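Side-chain contacts in putative NADH Oxidase (PDB 3E10), which binds flavin mononucleotide and probably works as an oxidoreductase of the nitroreductase family: residues D55-F60 against P71-L76; N65-A70 against V112-Q117. All blocks are in the same frame, centred on the assembly; numbering follows the deposited sequence. Where two conformers were deposited one is given.

Contact 1: residues D55-F60 against P71-L76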
loop_
_atom_site.group_PDB
_atom_site.type_symbol
_atom_site.label_atom_id
_atom_site.label_comp_id
_atom_site.label_asym_id
_atom_site.label_seq_id
_atom_site.Cartn_x
_atom_site.Cartn_y
_atom_site.Cartn_z
ATOM N N ASP B 55 12.956 -14.426 -17.044
ATOM C CA ASP B 55 12.067 -14.881 -18.108
ATOM C C ASP B 55 11.243 -16.101 -17.646
ATOM O O ASP B 55 10.037 -16.206 -17.931
ATOM C CB ASP B 55 12.892 -15.186 -19.368
ATOM C CG ASP B 55 12.051 -15.196 -20.631
ATOM O OD1 ASP B 55 11.671 -14.114 -21.120
ATOM O OD2 ASP B 55 11.777 -16.295 -21.139
ATOM N N LYS B 56 11.875 -17.014 -16.935
ATOM C CA LYS B 56 11.193 -18.167 -16.371
ATOM C C LYS B 56 10.073 -17.710 -15.442
ATOM O O LYS B 56 8.982 -18.275 -15.429
ATOM C CB LYS B 56 12.187 -19.036 -15.594
ATOM C CG LYS B 56 11.576 -20.240 -14.872
ATOM C CD LYS B 56 12.611 -21.000 -14.056
ATOM C CE LYS B 56 11.975 -22.114 -13.240
ATOM N NZ LYS B 56 13.011 -23.051 -12.733
ATOM N N LEU B 57 10.377 -16.689 -14.651
ATOM C CA LEU B 57 9.454 -16.176 -13.661
ATOM C C LEU B 57 8.189 -15.599 -14.309
ATOM O O LEU B 57 7.099 -15.652 -13.705
ATOM C CB LEU B 57 10.187 -15.145 -12.795
ATOM C CG LEU B 57 9.413 -14.501 -11.637
ATOM C CD1 LEU B 57 9.006 -15.526 -10.578
ATOM C CD2 LEU B 57 10.268 -13.351 -11.054
ATOM N N SER B 58 8.285 -15.126 -15.559
ATOM C CA SER B 58 7.098 -14.645 -16.301
ATOM C C SER B 58 6.014 -15.693 -16.419
ATOM O O SER B 58 4.868 -15.349 -16.668
ATOM C CB SER B 58 7.471 -14.140 -17.695
ATOM O OG SER B 58 7.807 -15.199 -18.560
ATOM N N ASN B 59 6.375 -16.962 -16.247
ATOM C CA ASN B 59 5.401 -18.040 -16.372
ATOM C C ASN B 59 4.500 -18.206 -15.153
ATOM O O ASN B 59 3.568 -19.023 -15.177
ATOM C CB ASN B 59 6.118 -19.379 -16.631
ATOM C CG ASN B 59 6.855 -19.396 -17.968
ATOM O OD1 ASN B 59 6.319 -18.950 -18.975
ATOM N ND2 ASN B 59 8.093 -19.873 -17.966
ATOM N N PHE B 60 4.758 -17.446 -14.087
ATOM C CA PHE B 60 3.993 -17.662 -12.840
ATOM C C PHE B 60 2.530 -17.256 -12.962
ATOM O O PHE B 60 1.683 -17.744 -12.218
ATOM C CB PHE B 60 4.679 -17.005 -11.638
ATOM C CG PHE B 60 4.187 -15.593 -11.302
ATOM C CD1 PHE B 60 3.122 -15.411 -10.407
ATOM C CD2 PHE B 60 4.822 -14.465 -11.836
ATOM C CE1 PHE B 60 2.680 -14.135 -10.088
ATOM C CE2 PHE B 60 4.413 -13.182 -11.513
ATOM C CZ PHE B 60 3.338 -13.020 -10.621
ATOM N N PRO B 71 14.911 -6.005 -16.661
ATOM C CA PRO B 71 16.223 -6.347 -16.145
ATOM C C PRO B 71 16.302 -6.609 -14.645
ATOM O O PRO B 71 17.366 -7.000 -14.144
ATOM C CB PRO B 71 17.030 -5.080 -16.429
ATOM C CG PRO B 71 16.004 -3.975 -16.257
ATOM C CD PRO B 71 14.809 -4.557 -16.930
ATOM N N LEU B 72 15.191 -6.372 -13.941
ATOM C CA LEU B 72 15.142 -6.571 -12.508
ATOM C C LEU B 72 13.757 -7.075 -12.145
ATOM O O LEU B 72 12.756 -6.580 -12.667
ATOM C CB LEU B 72 15.359 -5.242 -11.767
ATOM C CG LEU B 72 15.292 -5.229 -10.237
ATOM C CD1 LEU B 72 16.380 -6.084 -9.626
ATOM C CD2 LEU B 72 15.400 -3.792 -9.729
ATOM N N ALA B 73 13.723 -8.059 -11.266
ATOM C CA ALA B 73 12.461 -8.469 -10.627
ATOM C C ALA B 73 12.664 -8.557 -9.129
ATOM O O ALA B 73 13.733 -8.993 -8.666
ATOM C CB ALA B 73 11.989 -9.842 -11.161
ATOM N N ILE B 74 11.647 -8.146 -8.370
ATOM C CA ILE B 74 11.685 -8.276 -6.907
ATOM C C ILE B 74 10.456 -9.087 -6.502
ATOM O O ILE B 74 9.318 -8.662 -6.744
ATOM C CB ILE B 74 11.703 -6.903 -6.182
ATOM C CG1 ILE B 74 12.835 -6.019 -6.734
ATOM C CG2 ILE B 74 11.835 -7.124 -4.639
ATOM C CD1 ILE B 74 12.822 -4.540 -6.208
ATOM N N VAL B 75 10.700 -10.269 -5.929
ATOM C CA VAL B 75 9.619 -11.095 -5.397
ATOM C C VAL B 75 9.395 -10.712 -3.929
ATOM O O VAL B 75 10.319 -10.770 -3.137
ATOM C CB VAL B 75 9.919 -12.597 -5.535
ATOM C CG1 VAL B 75 8.704 -13.473 -5.099
ATOM C CG2 VAL B 75 10.340 -12.962 -6.966
ATOM N N LEU B 76 8.159 -10.337 -3.594
ATOM C CA LEU B 76 7.774 -9.965 -2.236
ATOM C C LEU B 76 7.119 -11.187 -1.604
ATOM O O LEU B 76 6.207 -11.769 -2.170
ATOM C CB LEU B 76 6.780 -8.794 -2.250
ATOM C CG LEU B 76 7.403 -7.396 -2.275
ATOM C CD1 LEU B 76 8.154 -7.143 -3.552
ATOM C CD2 LEU B 76 6.321 -6.329 -2.055
#
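Leu57, on helix 51-57, meets the sheet through a single methyl, CD2, which is shared by Ala73 and Val75 on strand 72-79. Its CD2 lies 3.9 Å from Ala73 CB and 4.1 Å from Val75 CG2, so the methyl touches two residues that are neighbours on the same face of the strand, while Ile74 between them turns its side chain away. With CG anti to the backbone N (chi1 -178°), the leucine stretches out from its helix toward the strand. Val75 crosses it at a slant and offers CG2, the branch beside its own backbone N. This is the tight part, small and wholly apolar: 95 Å² is buried in all, and the CA atoms of Leu57 and Ala73 stay 8.8 Å apart, a gap bridged by the leucine side chain. Leu126 and Met129 of helix 120-129, Phe130 and Val141 also pack on Leu57, extending the apolar packing. A bound 1,2-ethanediol, probably from the crystallisation liquor, also comes within about 4 Å of the Leu57 side chain. The solvent side of the helical turn carries Lys56 and Asn59, both exposed. Ser58 is buried but makes no contact with the strand segment; its OG donates to Asp55 O at 2.5 Å, a short bond lying in the carbonyl plane with a C=O...donor angle of 152°. The same OG is bonded to Lys68 NZ, so the buried hydroxyl has two partners. The strand itself is held by backbone bonds to its neighbours, Ala73 with Leu48 and Ile74 with Ile142. With methyl meeting methyl across it, this helix-on-sheet contact depends on dispersion, fit of shape and exclusion of water rather than on directional bonds.

Contact 2: residues N65-A70 against V112-Q117. With FMN (flavin mononucleotide), chain L.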
loop_
_atom_site.group_PDB
_atom_site.type_symbol
_atom_site.label_atom_id
_atom_site.label_comp_id
_atom_site.label_asym_id
_atom_site.label_seq_id
_atom_site.Cartn_x
_atom_site.Cartn_y
_atom_site.Cartn_z
ATOM N N ASN B 65 3.801 -10.755 -18.295
ATOM C CA ASN B 65 4.644 -10.664 -19.474
ATOM C C ASN B 65 5.658 -9.535 -19.426
ATOM O O ASN B 65 6.649 -9.545 -20.173
ATOM C CB ASN B 65 3.795 -10.613 -20.745
ATOM C CG ASN B 65 3.168 -11.954 -21.067
ATOM O OD1 ASN B 65 3.705 -13.013 -20.700
ATOM N ND2 ASN B 65 2.034 -11.928 -21.757
ATOM N N SER B 66 5.452 -8.561 -18.540
ATOM C CA SER B 66 6.456 -7.514 -18.338
ATOM C C SER B 66 7.828 -8.078 -17.981
ATOM O O SER B 66 8.857 -7.451 -18.245
ATOM C CB SER B 66 6.003 -6.532 -17.266
ATOM O OG SER B 66 5.776 -7.183 -16.037
ATOM N N LEU B 67 7.846 -9.245 -17.358
ATOM C CA LEU B 67 9.103 -9.824 -16.924
ATOM C C LEU B 67 9.961 -10.240 -18.117
ATOM O O LEU B 67 11.172 -10.395 -17.988
ATOM C CB LEU B 67 8.853 -11.019 -16.007
ATOM C CG LEU B 67 8.347 -10.637 -14.608
ATOM C CD1 LEU B 67 7.734 -11.840 -13.904
ATOM C CD2 LEU B 67 9.523 -10.035 -13.818
ATOM N N LYS B 68 9.359 -10.402 -19.281
ATOM C CA LYS B 68 10.136 -10.835 -20.440
ATOM C C LYS B 68 11.149 -9.805 -20.922
ATOM O O LYS B 68 12.116 -10.161 -21.603
ATOM C CB LYS B 68 9.217 -11.246 -21.588
ATOM C CG LYS B 68 8.331 -12.440 -21.226
ATOM C CD LYS B 68 7.507 -12.892 -22.399
ATOM C CE LYS B 68 6.633 -14.077 -22.044
ATOM N NZ LYS B 68 7.395 -15.206 -21.419
ATOM N N THR B 69 10.935 -8.540 -20.579
ATOM C CA THR B 69 11.927 -7.489 -20.877
ATOM C C THR B 69 12.577 -6.865 -19.655
ATOM O O THR B 69 13.512 -6.065 -19.781
ATOM C CB THR B 69 11.359 -6.386 -21.784
ATOM O OG1 THR B 69 10.309 -5.702 -21.093
ATOM C CG2 THR B 69 10.821 -6.950 -23.148
ATOM N N ALA B 70 12.123 -7.221 -18.457
ATOM C CA ALA B 70 12.600 -6.566 -17.252
ATOM C C ALA B 70 14.026 -6.974 -16.920
ATOM O O ALA B 70 14.329 -8.168 -16.906
ATOM C CB ALA B 70 11.684 -6.926 -16.053
ATOM N N VAL B 112 5.875 -2.372 -12.442
ATOM C CA VAL B 112 4.486 -2.787 -12.310
ATOM C C VAL B 112 4.387 -3.884 -11.241
ATOM O O VAL B 112 5.229 -4.779 -11.140
ATOM C CB VAL B 112 3.870 -3.254 -13.674
ATOM C CG1 VAL B 112 4.657 -4.445 -14.268
ATOM C CG2 VAL B 112 2.386 -3.621 -13.495
ATOM N N TRP B 113 3.307 -3.796 -10.467
ATOM C CA TRP B 113 2.905 -4.808 -9.488
ATOM C C TRP B 113 2.244 -5.944 -10.233
ATOM O O TRP B 113 1.262 -5.733 -10.949
ATOM C CB TRP B 113 1.944 -4.131 -8.514
ATOM C CG TRP B 113 1.385 -4.864 -7.374
ATOM C CD1 TRP B 113 1.158 -6.212 -7.230
ATOM C CD2 TRP B 113 0.888 -4.250 -6.185
ATOM N NE1 TRP B 113 0.577 -6.460 -6.002
ATOM C CE2 TRP B 113 0.359 -5.265 -5.366
ATOM C CE3 TRP B 113 0.834 -2.925 -5.741
ATOM C CZ2 TRP B 113 -0.187 -4.995 -4.107
ATOM C CZ3 TRP B 113 0.256 -2.648 -4.532
ATOM C CH2 TRP B 113 -0.263 -3.681 -3.734
ATOM N N LEU B 114 2.803 -7.140 -10.059
ATOM C CA LEU B 114 2.262 -8.364 -10.647
ATOM C C LEU B 114 1.651 -9.192 -9.517
ATOM O O LEU B 114 2.365 -9.807 -8.724
ATOM C CB LEU B 114 3.361 -9.107 -11.403
ATOM C CG LEU B 114 4.102 -8.288 -12.486
ATOM C CD1 LEU B 114 5.253 -9.134 -13.070
ATOM C CD2 LEU B 114 3.189 -7.750 -13.563
ATOM N N GLY B 115 0.323 -9.176 -9.429
ATOM C CA GLY B 115 -0.368 -9.794 -8.308
ATOM C C GLY B 115 -0.125 -11.298 -8.237
ATOM O O GLY B 115 0.009 -11.980 -9.270
ATOM N N ALA B 116 -0.050 -11.818 -7.030
ATOM C CA ALA B 116 0.048 -13.270 -6.808
ATOM C C ALA B 116 -0.963 -13.731 -5.762
ATOM O O ALA B 116 -2.021 -14.270 -6.111
ATOM C CB ALA B 116 1.498 -13.681 -6.469
ATOM N N GLN B 117 -0.687 -13.437 -4.494
ATOM C CA GLN B 117 -1.610 -13.727 -3.398
ATOM C C GLN B 117 -2.950 -13.031 -3.704
ATOM O O GLN B 117 -2.945 -11.861 -4.060
ATOM C CB GLN B 117 -1.043 -13.233 -2.079
ATOM C CG GLN B 117 -1.978 -13.255 -0.888
ATOM C CD GLN B 117 -2.254 -14.651 -0.359
ATOM O OE1 GLN B 117 -1.729 -15.644 -0.857
ATOM N NE2 GLN B 117 -3.063 -14.717 0.680
HETATM N N1 FMN L . -0.739 -5.330 -13.728
HETATM C C2 FMN L . -0.361 -6.347 -14.556
HETATM O O2 FMN L . 0.028 -6.095 -15.705
HETATM N N3 FMN L . -0.392 -7.636 -14.095
HETATM C C4 FMN L . -0.881 -7.982 -12.854
HETATM O O4 FMN L . -0.887 -9.177 -12.475
HETATM C C4A FMN L . -1.253 -6.942 -12.001
HETATM N N5 FMN L . -1.676 -7.235 -10.732
HETATM C C5A FMN L . -1.987 -6.183 -9.872
HETATM C C6 FMN L . -2.407 -6.494 -8.583
HETATM C C7 FMN L . -2.739 -5.485 -7.671
HETATM C C7M FMN L . -3.109 -5.823 -6.276
HETATM C C8 FMN L . -2.610 -4.147 -8.076
HETATM C C8M FMN L . -2.735 -3.020 -7.048
HETATM C C9 FMN L . -2.186 -3.854 -9.378
HETATM C C9A FMN L . -1.890 -4.852 -10.290
HETATM N N10 FMN L . -1.492 -4.577 -11.603
HETATM C C10 FMN L . -1.137 -5.618 -12.450
HETATM C "C1'" FMN L . -1.354 -3.180 -12.040
HETATM C "C2'" FMN L . -2.738 -2.589 -12.354
HETATM O "O2'" FMN L . -3.289 -3.108 -13.562
HETATM C "C3'" FMN L . -2.620 -1.067 -12.481
HETATM O "O3'" FMN L . -2.274 -0.549 -11.208
HETATM C "C4'" FMN L . -3.894 -0.375 -13.005
HETATM O "O4'" FMN L . -4.143 -0.728 -14.363
HETATM C "C5'" FMN L . -3.857 1.148 -12.906
HETATM O "O5'" FMN L . -2.783 1.702 -13.675
HETATM P P FMN L . -1.616 2.518 -12.950
HETATM O O1P FMN L . -2.250 3.592 -12.103
HETATM O O2P FMN L . -0.844 1.579 -12.082
HETATM O O3P FMN L . -0.812 3.097 -14.091
#
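Ser66 and Leu67 pack against Val112 and Leu114, the two residues of strand 110-115 whose side chains face the 65-70 turn. The apolar contacts centre on Leu114 CD1, which lies 3.8 Å from Leu67 CD1, the two leucines running antiparallel, side by side. Methyl-to-hydroxyl packing comes next: Ser66 OG sits 3.4 Å from Val112 CG1 and 3.6 Å from Leu114 CD1. Its chi1 of 59° sets OG between the backbone N and the carbonyl carbon, and the polar need of this buried hydroxyl is met by a hydrogen bond with Ser143 OG on strand 136-145. The valine and leucine have a second role, since their other methyls reach the flavin: Val112 CG2 is 3.6 Å from FMN N1 and Leu114 CD2 is 3.6 Å from FMN N3. Farther along the isoalloxazine, one face of the Trp113 ring carries FMN C8M 3.7 Å above its plane, nearer the ring's border than its centre. Hydrogen bonding to the flavin comes from the backbone, where Gly115 N donates to FMN O4 at 3.3 Å with a bent N-H...O angle of 138°. Ser10, Arg12 and Tyr63 O add further bonds to the cofactor. Strand 110-115, outermost of the sheet within this chain, lining one side of the isoalloxazine in this way belongs to the FMN site of the nitroreductase fold.

Overall arrangement
Contacts 1 and 2 lie side by side on the same four-stranded antiparallel sheet, their centres about 6 Å apart, and their segments alternate along the chain. Leu67 joins them through its other methyl: CD2 packs 3.6 Å from Ala73 CB. The bond between Ser58 and Lys68 is a polar link between the two, and Phe60 CE1 rests 3.5 Å from Gly115 O. Contact 2 reaches the flavin directly, whereas contact 1 is more remote, the side chain of Leu57 about 12 Å from FMN. The 65-70 turn thus packs against both helix 51-57 and the strand that lines the cofactor.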